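Chloramphenicol acetyltransferase (Bacteroides thetaiotaomicron, PDB 2I9D) probably transfers an acetyl group from acetyl-CoA to a hydroxyl of chloramphenicol and assembles as a trimer. Local coordinates at residues 11-14 and 18-21; 20-25 and 195-200; 64-69 and 209-214; 70-75 and 80-85. One frame throughout, in Å; residues are numbered along the deposited sequence.

Interactions 1 and 2 both use helix 16-22, F19 in one and F22 in the other; F19 meets W13 chiefly through its CB, while F22 stacks on H197. Both are aromatic contacts without a hydrogen bond between their segments, and F199 packs against F19 and W13. All four contacts are partly buried: F19, F22, I67 and the hairpin's R73, D75, V81 and Y83 are buried, while E14 and D84 lie at exposed margins. Interaction 4 is the most extensive, a beta hairpin with backbone bonds, buried polar side chains and apolar packing, and its Y72 and V80 meet W13. Interaction 3 joins two helices with one lysine, half apolar, and connects to interaction 4 through N65 O and R71 NE, 2.9 Å apart.

Interaction 1. Residues 11-14 and 18-21; sequences ENWE and NFNF
The indole of W13 meets F19 obliquely, the two ring planes inclined at 51° with 5.9 Å between the centroid of the W13 six-membered ring and that of the F19 ring. F19 CD1 lies at the edge of the indole, in its plane, while W13 CZ3 approaches F19 CB to 3.6 Å. On W13 the outer carbons CZ3 and CH2 do the touching; its first torsion turns CG anti to the backbone N (chi1 -167°) and sends the long indole across to the helix. Tryptophan suits this place because its reach lets a loop residue pack on a helix. Beside the aromatic pair, N18 ND2 stands 3.6 Å from E14 O, a loose polar approach at the margin.

Further aromatic groups surround the pair: Y72 lies nearly parallel to the W13 ring, and F199 packs on both W13 and F19. V80, on strand 80-83, touches both rings as well. The contact therefore sets the loop between strand 5-7 and helix 16-22 against the middle of that helix, beside the hairpin of strands 72-74 and 80-83, with F100 of a second subunit packing on N18.

Interaction 2. Residues 20-25 and 195-200; sequences NFFRHF and IHHGFI
This contact lies at the predicted active site, where the turn after strand 186-196 presents H197, the probable proton acceptor, to the end of helix 16-22. The F22 ring and the H197 imidazole form an offset stack, centroids 4.4 Å apart and planes inclined at 20°. F22 CZ comes over one face of the imidazole, 3.3 Å from H197 CG and displaced toward the ring's rim. H197 CB in turn sits over a face of F22 in a CH-pi contact, 3.7 Å from the ring centroid, while F21 CD2 lies over the opposite face. Phenylalanine suits the place because both faces of its ring can be packed in this way, between its helix neighbour and the histidine.

At the next position, G198 N donates to H196 ND1 at 2.9 Å, in the plane of that imidazole. Glycine is apt here, since a side-chain carbon would crowd H196 ND1. A water bridges the two segments, 2.9 Å from H196 NE2 and donating to F22 O. On the helix side, R23 NE and NH2 both grip N20 OD1, fixing the asparagine amide. T163 of a second subunit packs on F22 and H197, consistent with the trimeric family's active sites at subunit interfaces.

The chemistry is chiefly that of a stack: by lying against one face of the imidazole, F22 probably restricts the tilt of the H197 ring and so helps to set the orientation of the predicted proton acceptor.

Interaction 3. Residues 64-69 and 209-214; sequences ANEIPE and YKKVED
K211 reaches E66 and I67 with its CG anti to the backbone N (chi1 -157°), which carries the stem of the chain out from its helix toward I67; bends at chi3 and chi4 then turn the ammonium toward the glutamate. On the other side, E66 has its CG anti to the carbonyl carbon (chi1 -71°) and stays extended beyond it, lying across the lysine. K211 NZ donates to E66 OE1 at 3.1 Å in a salt bridge that uses the anti lone pair, the one pointing away from OE2. That second oxygen belongs to R62, whose NE forms another salt bridge, so the carboxylate is shared between two cations and is probably kept ionised by them.

Lysine suits the place because its methylenes do separate work from its charge. I67 runs alongside the lysine stem, pointing the other way: CG1 lies 3.6 Å from K211 CE, and I67 CD1 is 3.8 Å from K211 CD. The isoleucine is buried, and the aliphatic stem of the lysine packs on it while NZ is directed to the acid. I67 is also the first residue to leave helical geometry after helix 52-66, and its CB is directed toward helix 202-216.

Around the contact, L207 and F208 of helix 202-216 also touch I67, and F215 touches E66. The pairing thus fastens the C-terminal end of helix 52-66 to helix 202-216, which in turn lies on the large mixed sheet: Y209 packs on strands 29-37 and 186-196, and V212 on 186-196.

Interaction 4. Residues 70-75 and 80-85; sequences FRYRID and VVLYDT
R73 and V81 form the antiparallel hydrogen-bonded pair of this contact, R73 N to V81 O and V81 N to R73 O both at 2.9 Å. Y72 with L82 and I74 with V80 are the non-hydrogen-bonded pairs beside it. Next to them Y83 N donates nearly straight to R71 O (3.1 Å, 171°).

On one face of the sheet, L82 CB stands over the centre of the Y72 ring, 4.3 Å from its centroid, while L82 CD1 leans to Y72 CE2 at 3.5 Å and V80 CG1 comes at the ring's edge. Tyrosine offers a flat surface to the branched residues opposite. Beside R73 and V81, the Y83 hydroxyl donates to D75 OD1 at 2.6 Å through the syn lone pair, and V81 packs on the D75 carboxylate. R73 CG lies 3.7 Å from Y83 CE2.

Further out, a bend at chi2 (-74°) folds R73 back, so that NH1 and NH2 both grip F70 O end-on and NH1 also reaches Y72 O; R73 NE bonds to Y144 O and NH2 to L146 O, while Y144 N holds the Y83 hydroxyl. K5 forms a salt bridge with D75 OD2, leaving OD1 for the tyrosine. R71 NH1 donates to Y83 O at 3.3 Å, while its NE is held by N65 O.

The arrangement is a two-stranded antiparallel beta hairpin, joined by strand 5-7 on its 80-83 side into a small three-stranded sheet separate from the large mixed one.

Interaction 1. Residues 11-14 and 18-21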
loop_
_atom_site.group_PDB
_atom_site.type_symbol
_atom_site.label_atom_id
_atom_site.label_comp_id
_atom_site.label_asym_id
_atom_site.label_seq_id
_atom_site.Cartn_x
_atom_site.Cartn_y
_atom_site.Cartn_z
ATOM N N GLU A 11 19.310 25.160 8.843
ATOM C CA GLU A 11 18.727 26.480 9.117
ATOM C C GLU A 11 18.289 27.174 7.841
ATOM O O GLU A 11 17.192 27.712 7.767
ATOM C CB GLU A 11 19.681 27.359 9.920
ATOM C CG GLU A 11 19.013 27.922 11.177
ATOM C CD GLU A 11 18.335 26.828 12.012
ATOM O OE1 GLU A 11 17.113 26.963 12.283
ATOM O OE2 GLU A 11 19.016 25.833 12.376
ATOM N N ASN A 12 19.148 27.142 6.835
ATOM C CA ASN A 12 18.723 27.381 5.465
ATOM C C ASN A 12 18.004 26.096 4.992
ATOM O O ASN A 12 17.402 25.413 5.830
ATOM C CB ASN A 12 19.928 27.833 4.658
ATOM C CG ASN A 12 20.594 29.073 5.293
ATOM O OD1 ASN A 12 19.942 30.095 5.521
ATOM N ND2 ASN A 12 21.871 28.961 5.627
ATOM N N TRP A 13 18.014 25.725 3.718
ATOM C CA TRP A 13 17.189 24.543 3.297
ATOM C C TRP A 13 15.685 24.800 3.419
ATOM O O TRP A 13 15.132 24.970 4.514
ATOM C CB TRP A 13 17.562 23.225 4.027
ATOM C CG TRP A 13 16.939 21.942 3.392
ATOM C CD1 TRP A 13 16.754 21.697 2.054
ATOM C CD2 TRP A 13 16.470 20.759 4.077
ATOM N NE1 TRP A 13 16.189 20.461 1.871
ATOM C CE2 TRP A 13 16.002 19.861 3.088
ATOM C CE3 TRP A 13 16.387 20.379 5.424
ATOM C CZ2 TRP A 13 15.464 18.596 3.403
ATOM C CZ3 TRP A 13 15.853 19.118 5.738
ATOM C CH2 TRP A 13 15.400 18.245 4.726
ATOM N N GLU A 14 15.036 24.803 2.259
ATOM C CA GLU A 14 13.610 25.108 2.148
ATOM C C GLU A 14 12.693 24.124 2.891
ATOM O O GLU A 14 11.568 24.483 3.258
ATOM C CB GLU A 14 13.208 25.238 0.668
ATOM C CG GLU A 14 13.745 24.147 -0.279
ATOM C CD GLU A 14 13.342 24.392 -1.740
ATOM O OE1 GLU A 14 12.792 25.480 -2.045
ATOM O OE2 GLU A 14 13.578 23.510 -2.594
ATOM N N ASN A 18 9.314 21.160 6.937
ATOM C CA ASN A 18 8.771 19.895 6.455
ATOM C C ASN A 18 9.431 18.709 7.167
ATOM O O ASN A 18 8.743 17.831 7.687
ATOM C CB ASN A 18 8.967 19.767 4.945
ATOM C CG ASN A 18 8.419 20.963 4.177
ATOM O OD1 ASN A 18 7.379 20.873 3.504
ATOM N ND2 ASN A 18 9.124 22.096 4.267
ATOM N N PHE A 19 10.766 18.724 7.217
ATOM C CA PHE A 19 11.540 17.682 7.879
ATOM C C PHE A 19 11.370 17.654 9.394
ATOM O O PHE A 19 11.284 16.580 9.970
ATOM C CB PHE A 19 13.026 17.751 7.501
ATOM C CG PHE A 19 13.828 16.566 7.987
ATOM C CD1 PHE A 19 13.975 15.433 7.185
ATOM C CD2 PHE A 19 14.415 16.575 9.252
ATOM C CE1 PHE A 19 14.703 14.328 7.627
ATOM C CE2 PHE A 19 15.138 15.471 9.715
ATOM C CZ PHE A 19 15.282 14.341 8.890
ATOM N N ASN A 20 11.330 18.813 10.049
ATOM C CA ASN A 20 11.129 18.834 11.499
ATOM C C ASN A 20 9.744 18.369 11.953
ATOM O O ASN A 20 9.614 17.809 13.046
ATOM C CB ASN A 20 11.518 20.197 12.108
ATOM C CG ASN A 20 13.037 20.451 12.044
ATOM O OD1 ASN A 20 13.844 19.515 12.155
ATOM N ND2 ASN A 20 13.430 21.717 11.840
ATOM N N PHE A 21 8.729 18.577 11.109
ATOM C CA PHE A 21 7.380 18.037 11.348
ATOM C C PHE A 21 7.400 16.504 11.523
ATOM O O PHE A 21 6.832 15.976 12.482
ATOM C CB PHE A 21 6.451 18.437 10.200
ATOM C CG PHE A 21 5.010 18.012 10.386
ATOM C CD1 PHE A 21 4.137 18.751 11.209
ATOM C CD2 PHE A 21 4.513 16.882 9.716
ATOM C CE1 PHE A 21 2.797 18.361 11.365
ATOM C CE2 PHE A 21 3.175 16.479 9.870
ATOM C CZ PHE A 21 2.313 17.222 10.684
#

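Interaction 2. Residues 20-25 and 195-200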
loop_
_atom_site.group_PDB
_atom_site.type_symbol
_atom_site.label_atom_id
_atom_site.label_comp_id
_atom_site.label_asym_id
_atom_site.label_seq_id
_atom_site.Cartn_x
_atom_site.Cartn_y
_atom_site.Cartn_z
ATOM N N ASN A 20 11.330 18.813 10.049
ATOM C CA ASN A 20 11.129 18.834 11.499
ATOM C C ASN A 20 9.744 18.369 11.953
ATOM O O ASN A 20 9.614 17.809 13.046
ATOM C CB ASN A 20 11.518 20.197 12.108
ATOM C CG ASN A 20 13.037 20.451 12.044
ATOM O OD1 ASN A 20 13.844 19.515 12.155
ATOM N ND2 ASN A 20 13.430 21.717 11.840
ATOM N N PHE A 21 8.729 18.577 11.109
ATOM C CA PHE A 21 7.380 18.037 11.348
ATOM C C PHE A 21 7.400 16.504 11.523
ATOM O O PHE A 21 6.832 15.976 12.482
ATOM C CB PHE A 21 6.451 18.437 10.200
ATOM C CG PHE A 21 5.010 18.012 10.386
ATOM C CD1 PHE A 21 4.137 18.751 11.209
ATOM C CD2 PHE A 21 4.513 16.882 9.716
ATOM C CE1 PHE A 21 2.797 18.361 11.365
ATOM C CE2 PHE A 21 3.175 16.479 9.870
ATOM C CZ PHE A 21 2.313 17.222 10.684
ATOM N N PHE A 22 8.101 15.802 10.630
ATOM C CA PHE A 22 8.143 14.321 10.676
ATOM C C PHE A 22 9.238 13.714 11.581
ATOM O O PHE A 22 9.229 12.496 11.831
ATOM C CB PHE A 22 8.228 13.723 9.263
ATOM C CG PHE A 22 7.068 14.083 8.374
ATOM C CD1 PHE A 22 5.820 13.487 8.556
ATOM C CD2 PHE A 22 7.233 14.995 7.337
ATOM C CE1 PHE A 22 4.749 13.783 7.721
ATOM C CE2 PHE A 22 6.164 15.323 6.495
ATOM C CZ PHE A 22 4.913 14.704 6.691
ATOM N N ARG A 23 10.149 14.564 12.075
ATOM C CA ARG A 23 11.301 14.158 12.923
ATOM C C ARG A 23 11.009 13.148 14.025
ATOM O O ARG A 23 11.796 12.244 14.236
ATOM C CB ARG A 23 12.018 15.372 13.546
ATOM C CG ARG A 23 13.463 15.055 14.010
ATOM C CD ARG A 23 14.165 16.241 14.720
ATOM N NE ARG A 23 14.605 17.283 13.783
ATOM C CZ ARG A 23 15.712 17.219 13.033
ATOM N NH1 ARG A 23 16.514 16.148 13.081
ATOM N NH2 ARG A 23 16.022 18.231 12.224
ATOM N N HIS A 24 9.893 13.288 14.726
ATOM C CA HIS A 24 9.612 12.385 15.850
ATOM C C HIS A 24 8.526 11.344 15.589
ATOM O O HIS A 24 8.130 10.613 16.494
ATOM C CB HIS A 24 9.321 13.222 17.097
ATOM C CG HIS A 24 10.428 14.179 17.420
ATOM N ND1 HIS A 24 11.694 13.754 17.785
ATOM C CD2 HIS A 24 10.480 15.534 17.376
ATOM C CE1 HIS A 24 12.471 14.808 17.970
ATOM N NE2 HIS A 24 11.759 15.899 17.729
ATOM N N PHE A 25 8.095 11.253 14.331
ATOM C CA PHE A 25 7.089 10.281 13.895
ATOM C C PHE A 25 7.551 8.839 14.060
ATOM O O PHE A 25 8.688 8.512 13.688
ATOM C CB PHE A 25 6.748 10.532 12.418
ATOM C CG PHE A 25 5.659 11.560 12.204
ATOM C CD1 PHE A 25 5.674 12.780 12.899
ATOM C CD2 PHE A 25 4.626 11.308 11.295
ATOM C CE1 PHE A 25 4.694 13.730 12.695
ATOM C CE2 PHE A 25 3.609 12.246 11.090
ATOM C CZ PHE A 25 3.644 13.472 11.788
ATOM N N ILE A 195 9.069 6.320 0.478
ATOM C CA ILE A 195 9.993 7.430 0.641
ATOM C C ILE A 195 9.819 8.036 2.035
ATOM O O ILE A 195 8.885 7.673 2.743
ATOM C CB ILE A 195 9.903 8.501 -0.555
ATOM C CG1 ILE A 195 8.455 8.960 -0.853
ATOM C CG2 ILE A 195 10.555 7.923 -1.847
ATOM C CD1 ILE A 195 7.732 9.687 0.288
ATOM N N HIS A 196 10.740 8.910 2.440
ATOM C CA HIS A 196 10.606 9.615 3.715
ATOM C C HIS A 196 9.849 10.911 3.425
ATOM O O HIS A 196 10.289 11.692 2.601
ATOM C CB HIS A 196 11.997 9.931 4.279
ATOM C CG HIS A 196 11.988 10.371 5.703
ATOM N ND1 HIS A 196 11.441 11.567 6.108
ATOM C CD2 HIS A 196 12.499 9.792 6.817
ATOM C CE1 HIS A 196 11.573 11.691 7.415
ATOM N NE2 HIS A 196 12.237 10.640 7.864
ATOM N N HIS A 197 8.720 11.134 4.086
ATOM C CA HIS A 197 7.902 12.318 3.814
ATOM C C HIS A 197 8.616 13.652 4.172
ATOM O O HIS A 197 8.219 14.730 3.680
ATOM C CB HIS A 197 6.563 12.223 4.565
ATOM C CG HIS A 197 5.445 13.000 3.933
ATOM N ND1 HIS A 197 5.652 14.139 3.178
ATOM C CD2 HIS A 197 4.102 12.817 3.975
ATOM C CE1 HIS A 197 4.486 14.605 2.767
ATOM N NE2 HIS A 197 3.532 13.818 3.229
ATOM N N GLY A 198 9.630 13.587 5.044
ATOM C CA GLY A 198 10.461 14.751 5.369
ATOM C C GLY A 198 11.163 15.338 4.154
ATOM O O GLY A 198 11.428 16.540 4.109
ATOM N N PHE A 199 11.424 14.494 3.154
ATOM C CA PHE A 199 12.163 14.882 1.951
ATOM C C PHE A 199 11.309 15.068 0.709
ATOM O O PHE A 199 11.716 15.758 -0.228
ATOM C CB PHE A 199 13.249 13.840 1.608
ATOM C CG PHE A 199 14.284 13.635 2.680
ATOM C CD1 PHE A 199 14.931 14.717 3.268
ATOM C CD2 PHE A 199 14.660 12.341 3.064
ATOM C CE1 PHE A 199 15.911 14.525 4.245
ATOM C CE2 PHE A 199 15.636 12.133 4.048
ATOM C CZ PHE A 199 16.267 13.222 4.638
ATOM N N ILE A 200 10.158 14.406 0.673
ATOM C CA ILE A 200 9.382 14.258 -0.556
ATOM C C ILE A 200 7.902 14.442 -0.242
ATOM O O ILE A 200 7.387 13.814 0.695
ATOM C CB ILE A 200 9.650 12.866 -1.226
ATOM C CG1 ILE A 200 11.037 12.844 -1.862
ATOM C CG2 ILE A 200 8.545 12.463 -2.288
ATOM C CD1 ILE A 200 11.710 11.482 -1.787
HETATM O O HOH W 1 11.984 11.061 10.739
#

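Interaction 3. Residues 64-69 and 209-214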
loop_
_atom_site.group_PDB
_atom_site.type_symbol
_atom_site.label_atom_id
_atom_site.label_comp_id
_atom_site.label_asym_id
_atom_site.label_seq_id
_atom_site.Cartn_x
_atom_site.Cartn_y
_atom_site.Cartn_z
ATOM N N ALA A 64 15.445 9.651 -10.292
ATOM C CA ALA A 64 15.860 9.852 -8.895
ATOM C C ALA A 64 17.076 10.780 -8.832
ATOM O O ALA A 64 17.227 11.598 -7.912
ATOM C CB ALA A 64 16.175 8.515 -8.242
ATOM N N ASN A 65 17.951 10.629 -9.816
ATOM C CA ASN A 65 19.088 11.514 -9.947
ATOM C C ASN A 65 18.665 12.916 -10.361
ATOM O O ASN A 65 19.189 13.898 -9.807
ATOM C CB ASN A 65 20.099 10.914 -10.910
ATOM C CG ASN A 65 21.011 9.926 -10.220
ATOM O OD1 ASN A 65 21.943 10.323 -9.533
ATOM N ND2 ASN A 65 20.735 8.634 -10.382
ATOM N N GLU A 66 17.675 13.007 -11.262
ATOM C CA GLU A 66 17.279 14.304 -11.842
ATOM C C GLU A 66 16.375 15.172 -10.992
ATOM O O GLU A 66 16.305 16.370 -11.229
ATOM C CB GLU A 66 16.736 14.164 -13.271
ATOM C CG GLU A 66 17.827 13.822 -14.272
ATOM C CD GLU A 66 17.345 13.774 -15.725
ATOM O OE1 GLU A 66 16.155 14.061 -15.990
ATOM O OE2 GLU A 66 18.168 13.450 -16.609
ATOM N N ILE A 67 15.727 14.579 -9.985
ATOM C CA ILE A 67 14.878 15.315 -9.050
ATOM C C ILE A 67 15.578 15.319 -7.694
ATOM O O ILE A 67 15.620 14.286 -7.022
ATOM C CB ILE A 67 13.437 14.702 -8.965
ATOM C CG1 ILE A 67 12.799 14.655 -10.354
ATOM C CG2 ILE A 67 12.536 15.500 -8.038
ATOM C CD1 ILE A 67 11.658 13.660 -10.489
ATOM N N PRO A 68 16.140 16.473 -7.279
ATOM C CA PRO A 68 17.097 16.452 -6.168
ATOM C C PRO A 68 16.511 16.034 -4.824
ATOM O O PRO A 68 17.253 15.634 -3.936
ATOM C CB PRO A 68 17.628 17.906 -6.111
ATOM C CG PRO A 68 16.600 18.726 -6.753
ATOM C CD PRO A 68 15.911 17.848 -7.783
ATOM N N GLU A 69 15.197 16.136 -4.661
ATOM C CA GLU A 69 14.548 15.719 -3.420
ATOM C C GLU A 69 14.728 14.217 -3.159
ATOM O O GLU A 69 14.655 13.778 -2.019
ATOM C CB GLU A 69 13.057 16.088 -3.449
ATOM C CG GLU A 69 12.767 17.578 -3.165
ATOM C CD GLU A 69 13.061 18.478 -4.366
ATOM O OE1 GLU A 69 13.302 17.978 -5.472
ATOM O OE2 GLU A 69 13.047 19.700 -4.203
ATOM N N TYR A 209 7.074 10.290 -11.290
ATOM C CA TYR A 209 6.312 9.442 -12.196
ATOM C C TYR A 209 6.168 10.010 -13.627
ATOM O O TYR A 209 6.288 9.262 -14.616
ATOM C CB TYR A 209 4.930 9.134 -11.588
ATOM C CG TYR A 209 4.967 8.074 -10.495
ATOM C CD1 TYR A 209 4.800 8.418 -9.143
ATOM C CD2 TYR A 209 5.170 6.719 -10.813
ATOM C CE1 TYR A 209 4.822 7.450 -8.157
ATOM C CE2 TYR A 209 5.204 5.744 -9.807
ATOM C CZ TYR A 209 5.033 6.120 -8.490
ATOM O OH TYR A 209 5.046 5.162 -7.511
ATOM N N LYS A 210 5.898 11.322 -13.730
ATOM C CA LYS A 210 5.894 12.013 -15.019
ATOM C C LYS A 210 7.220 11.742 -15.728
ATOM O O LYS A 210 7.242 11.279 -16.871
ATOM C CB LYS A 210 5.658 13.523 -14.832
ATOM C CG LYS A 210 5.610 14.332 -16.119
ATOM C CD LYS A 210 4.361 13.984 -16.941
ATOM C CE LYS A 210 4.313 14.720 -18.320
ATOM N NZ LYS A 210 3.132 14.239 -19.145
ATOM N N LYS A 211 8.318 11.975 -15.018
ATOM C CA LYS A 211 9.669 11.764 -15.540
ATOM C C LYS A 211 9.961 10.309 -15.981
ATOM O O LYS A 211 10.451 10.086 -17.081
ATOM C CB LYS A 211 10.676 12.252 -14.512
ATOM C CG LYS A 211 12.038 12.618 -15.076
ATOM C CD LYS A 211 12.923 13.265 -14.001
ATOM C CE LYS A 211 12.778 14.799 -13.960
ATOM N NZ LYS A 211 13.518 15.425 -15.084
ATOM N N VAL A 212 9.622 9.320 -15.148
ATOM C CA VAL A 212 9.786 7.913 -15.536
ATOM C C VAL A 212 8.980 7.560 -16.803
ATOM O O VAL A 212 9.501 6.915 -17.721
ATOM C CB VAL A 212 9.396 6.956 -14.378
ATOM C CG1 VAL A 212 9.301 5.485 -14.858
ATOM C CG2 VAL A 212 10.372 7.100 -13.239
ATOM N N GLU A 213 7.714 7.972 -16.839
ATOM C CA GLU A 213 6.866 7.697 -17.996
ATOM C C GLU A 213 7.411 8.330 -19.292
ATOM O O GLU A 213 7.456 7.664 -20.319
ATOM C CB GLU A 213 5.419 8.134 -17.747
ATOM C CG GLU A 213 4.471 7.757 -18.880
ATOM C CD GLU A 213 3.032 8.058 -18.539
ATOM O OE1 GLU A 213 2.644 9.237 -18.638
ATOM O OE2 GLU A 213 2.288 7.127 -18.169
ATOM N N ASP A 214 7.842 9.590 -19.226
ATOM C CA ASP A 214 8.489 10.257 -20.367
ATOM C C ASP A 214 9.603 9.406 -20.991
ATOM O O ASP A 214 9.696 9.364 -22.211
ATOM C CB ASP A 214 9.037 11.666 -20.019
ATOM C CG ASP A 214 7.929 12.712 -19.774
ATOM O OD1 ASP A 214 6.736 12.446 -20.107
ATOM O OD2 ASP A 214 8.260 13.808 -19.225
#

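Interaction 4. Residues 70-75 and 80-85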
loop_
_atom_site.group_PDB
_atom_site.type_symbol
_atom_site.label_atom_id
_atom_site.label_comp_id
_atom_site.label_asym_id
_atom_site.label_seq_id
_atom_site.Cartn_x
_atom_site.Cartn_y
_atom_site.Cartn_z
ATOM N N PHE A 70 14.974 13.459 -4.227
ATOM C CA PHE A 70 15.153 12.007 -4.166
ATOM C C PHE A 70 16.594 11.594 -3.851
ATOM O O PHE A 70 16.909 10.413 -3.814
ATOM C CB PHE A 70 14.637 11.351 -5.474
ATOM C CG PHE A 70 13.121 11.394 -5.610
ATOM C CD1 PHE A 70 12.345 10.283 -5.261
ATOM C CD2 PHE A 70 12.477 12.559 -6.056
ATOM C CE1 PHE A 70 10.949 10.319 -5.357
ATOM C CE2 PHE A 70 11.085 12.619 -6.157
ATOM C CZ PHE A 70 10.311 11.495 -5.805
ATOM N N ARG A 71 17.459 12.581 -3.617
ATOM C CA ARG A 71 18.871 12.362 -3.316
ATOM C C ARG A 71 19.184 12.637 -1.851
ATOM O O ARG A 71 20.329 12.458 -1.419
ATOM C CB ARG A 71 19.740 13.244 -4.226
ATOM C CG ARG A 71 19.798 12.728 -5.690
ATOM C CD ARG A 71 21.024 13.232 -6.447
ATOM N NE ARG A 71 20.657 14.313 -7.341
ATOM C CZ ARG A 71 20.837 15.603 -7.092
ATOM N NH1 ARG A 71 21.429 15.998 -5.982
ATOM N NH2 ARG A 71 20.421 16.495 -7.971
ATOM N N TYR A 72 18.174 13.107 -1.109
ATOM C CA TYR A 72 18.314 13.431 0.299
ATOM C C TYR A 72 18.212 12.162 1.127
ATOM O O TYR A 72 17.322 11.323 0.874
ATOM C CB TYR A 72 17.220 14.407 0.744
ATOM C CG TYR A 72 17.484 15.847 0.341
ATOM C CD1 TYR A 72 17.843 16.804 1.287
ATOM C CD2 TYR A 72 17.389 16.244 -1.015
ATOM C CE1 TYR A 72 18.089 18.117 0.899
ATOM C CE2 TYR A 72 17.641 17.539 -1.408
ATOM C CZ TYR A 72 17.991 18.478 -0.452
ATOM O OH TYR A 72 18.223 19.778 -0.861
ATOM N N ARG A 73 19.120 12.035 2.104
ATOM C CA ARG A 73 19.195 10.893 3.005
ATOM C C ARG A 73 19.463 11.332 4.443
ATOM O O ARG A 73 19.976 12.434 4.691
ATOM C CB ARG A 73 20.295 9.916 2.562
ATOM C CG ARG A 73 20.168 9.398 1.150
ATOM C CD ARG A 73 19.043 8.337 0.978
ATOM N NE ARG A 73 18.965 7.880 -0.418
ATOM C CZ ARG A 73 18.251 8.461 -1.391
ATOM N NH1 ARG A 73 17.512 9.532 -1.157
ATOM N NH2 ARG A 73 18.241 7.945 -2.606
ATOM N N ILE A 74 19.066 10.494 5.393
ATOM C CA ILE A 74 19.477 10.664 6.768
ATOM C C ILE A 74 20.670 9.727 6.866
ATOM O O ILE A 74 20.506 8.490 6.777
ATOM C CB ILE A 74 18.386 10.249 7.791
ATOM C CG1 ILE A 74 17.089 11.057 7.598
ATOM C CG2 ILE A 74 18.934 10.370 9.233
ATOM C CD1 ILE A 74 15.985 10.791 8.648
ATOM N N ASP A 75 21.868 10.299 7.001
ATOM C CA ASP A 75 23.101 9.504 7.070
ATOM C C ASP A 75 23.222 8.691 8.378
ATOM O O ASP A 75 22.450 8.912 9.313
ATOM C CB ASP A 75 24.319 10.399 6.825
ATOM C CG ASP A 75 24.964 10.167 5.451
ATOM O OD1 ASP A 75 24.474 9.324 4.636
ATOM O OD2 ASP A 75 26.001 10.841 5.188
ATOM N N VAL A 80 21.093 15.026 7.968
ATOM C CA VAL A 80 20.549 15.181 6.635
ATOM C C VAL A 80 21.664 15.516 5.659
ATOM O O VAL A 80 22.421 16.467 5.870
ATOM C CB VAL A 80 19.418 16.226 6.585
ATOM C CG1 VAL A 80 18.906 16.438 5.146
ATOM C CG2 VAL A 80 18.295 15.813 7.525
ATOM N N VAL A 81 21.757 14.710 4.600
ATOM C CA VAL A 81 22.742 14.863 3.548
ATOM C C VAL A 81 22.093 14.804 2.168
ATOM O O VAL A 81 21.020 14.239 1.993
ATOM C CB VAL A 81 23.842 13.771 3.638
ATOM C CG1 VAL A 81 24.611 13.895 4.949
ATOM C CG2 VAL A 81 23.233 12.382 3.511
ATOM N N LEU A 82 22.764 15.380 1.185
ATOM C CA LEU A 82 22.317 15.318 -0.190
ATOM C C LEU A 82 23.462 14.704 -0.987
ATOM O O LEU A 82 24.532 15.273 -1.015
ATOM C CB LEU A 82 21.949 16.733 -0.694
ATOM C CG LEU A 82 21.803 16.968 -2.211
ATOM C CD1 LEU A 82 20.600 16.237 -2.787
ATOM C CD2 LEU A 82 21.738 18.466 -2.587
ATOM N N TYR A 83 23.245 13.542 -1.602
ATOM C CA TYR A 83 24.264 12.869 -2.430
ATOM C C TYR A 83 24.345 13.471 -3.842
ATOM O O TYR A 83 23.322 13.811 -4.422
ATOM C CB TYR A 83 24.005 11.345 -2.507
ATOM C CG TYR A 83 24.392 10.583 -1.249
ATOM C CD1 TYR A 83 25.635 9.937 -1.136
ATOM C CD2 TYR A 83 23.533 10.532 -0.160
ATOM C CE1 TYR A 83 25.985 9.231 0.063
ATOM C CE2 TYR A 83 23.872 9.855 1.015
ATOM C CZ TYR A 83 25.089 9.211 1.130
ATOM O OH TYR A 83 25.385 8.560 2.322
ATOM N N ASP A 84 25.551 13.602 -4.397
ATOM C CA ASP A 84 25.713 14.114 -5.758
ATOM C C ASP A 84 25.001 13.166 -6.700
ATOM O O ASP A 84 24.311 13.594 -7.613
ATOM C CB ASP A 84 27.193 14.148 -6.194
ATOM C CG ASP A 84 28.043 15.233 -5.471
ATOM O OD1 ASP A 84 27.579 15.874 -4.489
ATOM O OD2 ASP A 84 29.213 15.422 -5.916
ATOM N N THR A 85 25.204 11.870 -6.478
ATOM C CA THR A 85 24.776 10.836 -7.411
ATOM C C THR A 85 24.155 9.648 -6.642
ATOM O O THR A 85 24.599 9.297 -5.534
ATOM C CB THR A 85 25.969 10.394 -8.315
ATOM O OG1 THR A 85 26.305 11.476 -9.184
ATOM C CG2 THR A 85 25.647 9.195 -9.167
#